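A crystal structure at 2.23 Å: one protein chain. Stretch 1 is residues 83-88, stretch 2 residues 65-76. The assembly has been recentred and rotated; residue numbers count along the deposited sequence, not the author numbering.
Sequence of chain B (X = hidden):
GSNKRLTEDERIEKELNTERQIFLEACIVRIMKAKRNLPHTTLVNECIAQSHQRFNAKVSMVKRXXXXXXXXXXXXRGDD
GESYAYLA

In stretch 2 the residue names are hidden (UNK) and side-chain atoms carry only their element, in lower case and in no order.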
# COMPACT_ATOMS: atom_id res chain seq x y z
N SER B 83 -4.40 11.95 11.17
CA SER B 83 -5.42 12.97 11.01
C SER B 83 -6.16 12.63 9.72
O SER B 83 -5.71 11.75 8.97
CB SER B 83 -4.80 14.37 10.93
OG SER B 83 -3.76 14.43 9.97
N TYR B 84 -7.27 13.30 9.46
CA TYR B 84 -8.03 13.05 8.23
C TYR B 84 -8.48 14.35 7.59
O TYR B 84 -8.74 15.33 8.27
CB TYR B 84 -9.24 12.14 8.49
CG TYR B 84 -8.92 10.90 9.30
CD1 TYR B 84 -8.30 9.81 8.71
CD2 TYR B 84 -9.23 10.84 10.64
CE1 TYR B 84 -8.00 8.68 9.45
CE2 TYR B 84 -8.94 9.72 11.39
CZ TYR B 84 -8.32 8.64 10.79
OH TYR B 84 -8.03 7.53 11.54
N ALA B 85 -8.56 14.33 6.27
CA ALA B 85 -9.07 15.46 5.53
C ALA B 85 -10.33 15.03 4.78
O ALA B 85 -10.37 13.95 4.17
CB ALA B 85 -8.01 15.96 4.55
N TYR B 86 -11.35 15.88 4.82
CA TYR B 86 -12.57 15.61 4.07
C TYR B 86 -12.36 15.84 2.57
O TYR B 86 -11.74 16.82 2.16
CB TYR B 86 -13.74 16.46 4.58
CG TYR B 86 -15.06 16.15 3.88
CD1 TYR B 86 -15.71 14.94 4.10
CD2 TYR B 86 -15.63 17.05 3.00
CE1 TYR B 86 -16.90 14.65 3.46
CE2 TYR B 86 -16.82 16.77 2.36
CZ TYR B 86 -17.46 15.56 2.59
OH TYR B 86 -18.64 15.26 1.96
N LEU B 87 -12.89 14.93 1.76
CA LEU B 87 -12.79 15.03 0.31
C LEU B 87 -14.18 15.17 -0.32
O LEU B 87 -14.95 14.22 -0.33
CB LEU B 87 -12.12 13.79 -0.27
CG LEU B 87 -10.73 13.39 0.20
CD1 LEU B 87 -10.43 11.97 -0.26
CD2 LEU B 87 -9.67 14.36 -0.32
N ALA B 88 -14.49 16.34 -0.85
CA ALA B 88 -15.69 16.49 -1.67
C ALA B 88 -15.34 16.20 -3.12
O ALA B 88 -16.17 16.35 -4.02
CB ALA B 88 -16.30 17.88 -1.52
N UNK B 65 -16.01 2.45 10.47
CA UNK B 65 -16.69 3.49 9.70
C UNK B 65 -15.66 4.38 8.97
O UNK B 65 -15.81 4.70 7.78
c UNK B 65 -17.58 4.33 10.63
N UNK B 66 -14.60 4.76 9.68
CA UNK B 66 -13.55 5.58 9.09
C UNK B 66 -12.90 4.86 7.91
O UNK B 66 -12.65 5.47 6.86
c UNK B 66 -11.28 6.63 9.44
c UNK B 66 -13.06 6.99 11.13
c UNK B 66 -12.11 7.37 12.22
c UNK B 66 -12.47 5.99 10.12
N UNK B 67 -12.63 3.58 8.08
CA UNK B 67 -12.00 2.81 7.02
C UNK B 67 -12.88 2.76 5.77
O UNK B 67 -12.39 2.92 4.67
o UNK B 67 -11.44 0.02 5.58
o UNK B 67 -9.62 0.64 6.62
c UNK B 67 -10.86 0.63 6.50
c UNK B 67 -11.69 1.40 7.50
N UNK B 68 -14.19 2.55 5.96
CA UNK B 68 -15.14 2.57 4.84
C UNK B 68 -15.19 3.92 4.11
O UNK B 68 -15.27 3.96 2.89
c UNK B 68 -16.55 2.20 5.31
o UNK B 68 -16.57 0.91 5.87
N UNK B 69 -15.15 5.01 4.86
CA UNK B 69 -15.17 6.33 4.22
C UNK B 69 -13.87 6.61 3.47
O UNK B 69 -13.87 7.34 2.49
c UNK B 69 -17.11 8.05 7.09
c UNK B 69 -16.90 7.25 5.81
c UNK B 69 -17.96 7.59 4.77
c UNK B 69 -15.47 7.43 5.24
N UNK B 70 -12.77 6.01 3.91
CA UNK B 70 -11.52 6.16 3.18
C UNK B 70 -11.61 5.37 1.89
O UNK B 70 -11.34 5.88 0.82
c UNK B 70 -10.34 5.66 3.99
c UNK B 70 -9.09 6.14 6.15
c UNK B 70 -10.09 6.63 5.15
c UNK B 70 -9.11 5.46 3.07
N UNK B 71 -12.03 4.11 2.00
CA UNK B 71 -12.23 3.28 0.83
C UNK B 71 -13.16 3.95 -0.19
O UNK B 71 -12.87 3.94 -1.38
n UNK B 71 -14.48 -0.29 1.90
c UNK B 71 -14.00 -0.22 0.65
c UNK B 71 -13.49 1.15 0.19
c UNK B 71 -12.73 1.90 1.26
o UNK B 71 -13.95 -1.19 -0.11
N UNK B 72 -14.25 4.57 0.28
CA UNK B 72 -15.22 5.21 -0.62
C UNK B 72 -14.75 6.56 -1.18
O UNK B 72 -15.39 7.14 -2.04
c UNK B 72 -16.58 5.41 0.06
c UNK B 72 -17.38 4.13 0.32
c UNK B 72 -19.50 3.32 1.46
n UNK B 72 -20.54 3.67 2.48
c UNK B 72 -18.44 4.39 1.40
N UNK B 73 -13.65 7.09 -0.65
CA UNK B 73 -13.12 8.34 -1.15
C UNK B 73 -13.70 9.56 -0.49
O UNK B 73 -13.67 10.65 -1.07
N UNK B 74 -14.24 9.40 0.72
CA UNK B 74 -14.72 10.54 1.50
C UNK B 74 -13.63 11.18 2.34
O UNK B 74 -13.69 12.37 2.64
c UNK B 74 -17.67 8.88 1.24
c UNK B 74 -18.90 8.80 0.65
c UNK B 74 -19.26 11.13 1.13
c UNK B 74 -15.85 10.13 2.43
c UNK B 74 -18.02 11.19 1.72
c UNK B 74 -19.70 9.93 0.59
o UNK B 74 -20.93 9.84 -0.01
c UNK B 74 -17.20 10.07 1.79
N UNK B 75 -12.65 10.38 2.76
CA UNK B 75 -11.60 10.89 3.64
C UNK B 75 -10.22 10.54 3.13
O UNK B 75 -10.01 9.46 2.57
c UNK B 75 -13.21 11.89 6.27
c UNK B 75 -11.72 10.30 5.04
c UNK B 75 -12.96 10.44 5.92
c UNK B 75 -12.75 9.59 7.18
N UNK B 76 -9.27 11.43 3.38
CA UNK B 76 -7.87 11.16 3.06
C UNK B 76 -7.09 11.26 4.36
O UNK B 76 -7.22 12.24 5.10
o UNK B 76 -5.99 14.10 0.56
n UNK B 76 -4.18 12.80 0.22
c UNK B 76 -7.36 12.21 2.07
c UNK B 76 -5.41 13.01 0.67
c UNK B 76 -6.09 11.82 1.36

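Position 65 carries a single side-chain carbon, out of reach of stretch 1, on a helix that begins earlier in the chain; one carbon alone makes it Ala 65. Position 66 has four carbons that fork at the first, one arm two carbons long, and it points toward stretch 1, where a methyl lies over a face of the Tyr 84 ring. Branching at CB with unequal arms identifies Ile 66, and the methyl is its CG2, 3.8 Å from Tyr 84 CZ, in a CH-pi contact.

The next three positions do not touch stretch 1. Position 67 has two carbons, the second bearing two oxygens, the carboxylate of Asp 67. At 68, one carbon followed by one oxygen gives Ser 68. Position 69 shows four carbons forked at the second, and it is buried: Leu 69. Position 70 again has four carbons forked at the first, with one two-carbon arm, so it is Ile 70. Its CA-to-CB bond points sideways, but the end of the chain comes nearer, bringing CD1 to 4.3 Å from Tyr 84 CE1.

Position 71 has three carbons, the third carrying one oxygen and one nitrogen, the amide of Gln 71, and it is exposed and out of reach of stretch 1. Four carbons in a row ending in nitrogen make position 72 Lys 72, likewise out of reach. Position 73 has no side-chain atoms and a phi of 88°. A CB there would be jammed against the carbonyl oxygen of the preceding residue, so the backbone itself calls for Gly 73. This residue leaves the helical conformation in a Schellman motif, and its O lies 3.6 Å from Leu 87 CD1.

At position 74, one carbon leads to a six-carbon ring bearing an oxygen: Tyr 74. Although its CA-to-CB bond points away from stretch 1, the edge of its ring meets Tyr 86, with Tyr 74 CD1 4.0 Å from Tyr 86 CE1. Position 75 has four carbons forked at the second and shares a face of the sheet with Tyr 86; it is Leu 75, whose CD2 is 4.4 Å from Tyr 86 CA. Position 76 has three carbons, the third carrying one oxygen and one nitrogen, on the same face as Ala 85. This is Gln 76, and its OE1 lies 3.8 Å from Leu 87 CD2.

The contact is built on an antiparallel backbone pairing. Ala 85 N donates to Gln 76 O at 2.7 Å, and Gln 76 N donates to Ala 85 O at 2.9 Å, a reciprocal pair that fixes the register. Leu 87 N extends the pairing by donating to Tyr 74 O at 2.8 Å. Between these bonds, Leu 75 CA approaches Ala 85 O at 3.3 Å in a CA-H...O contact. Because the turn at Gly 73 leads the chain from helix into strand, the same segment offers both backbone partners and the apolar helix side chains that pack on Tyr 84.

Stretch 2 65-76: AIDSLIQKGYLQ
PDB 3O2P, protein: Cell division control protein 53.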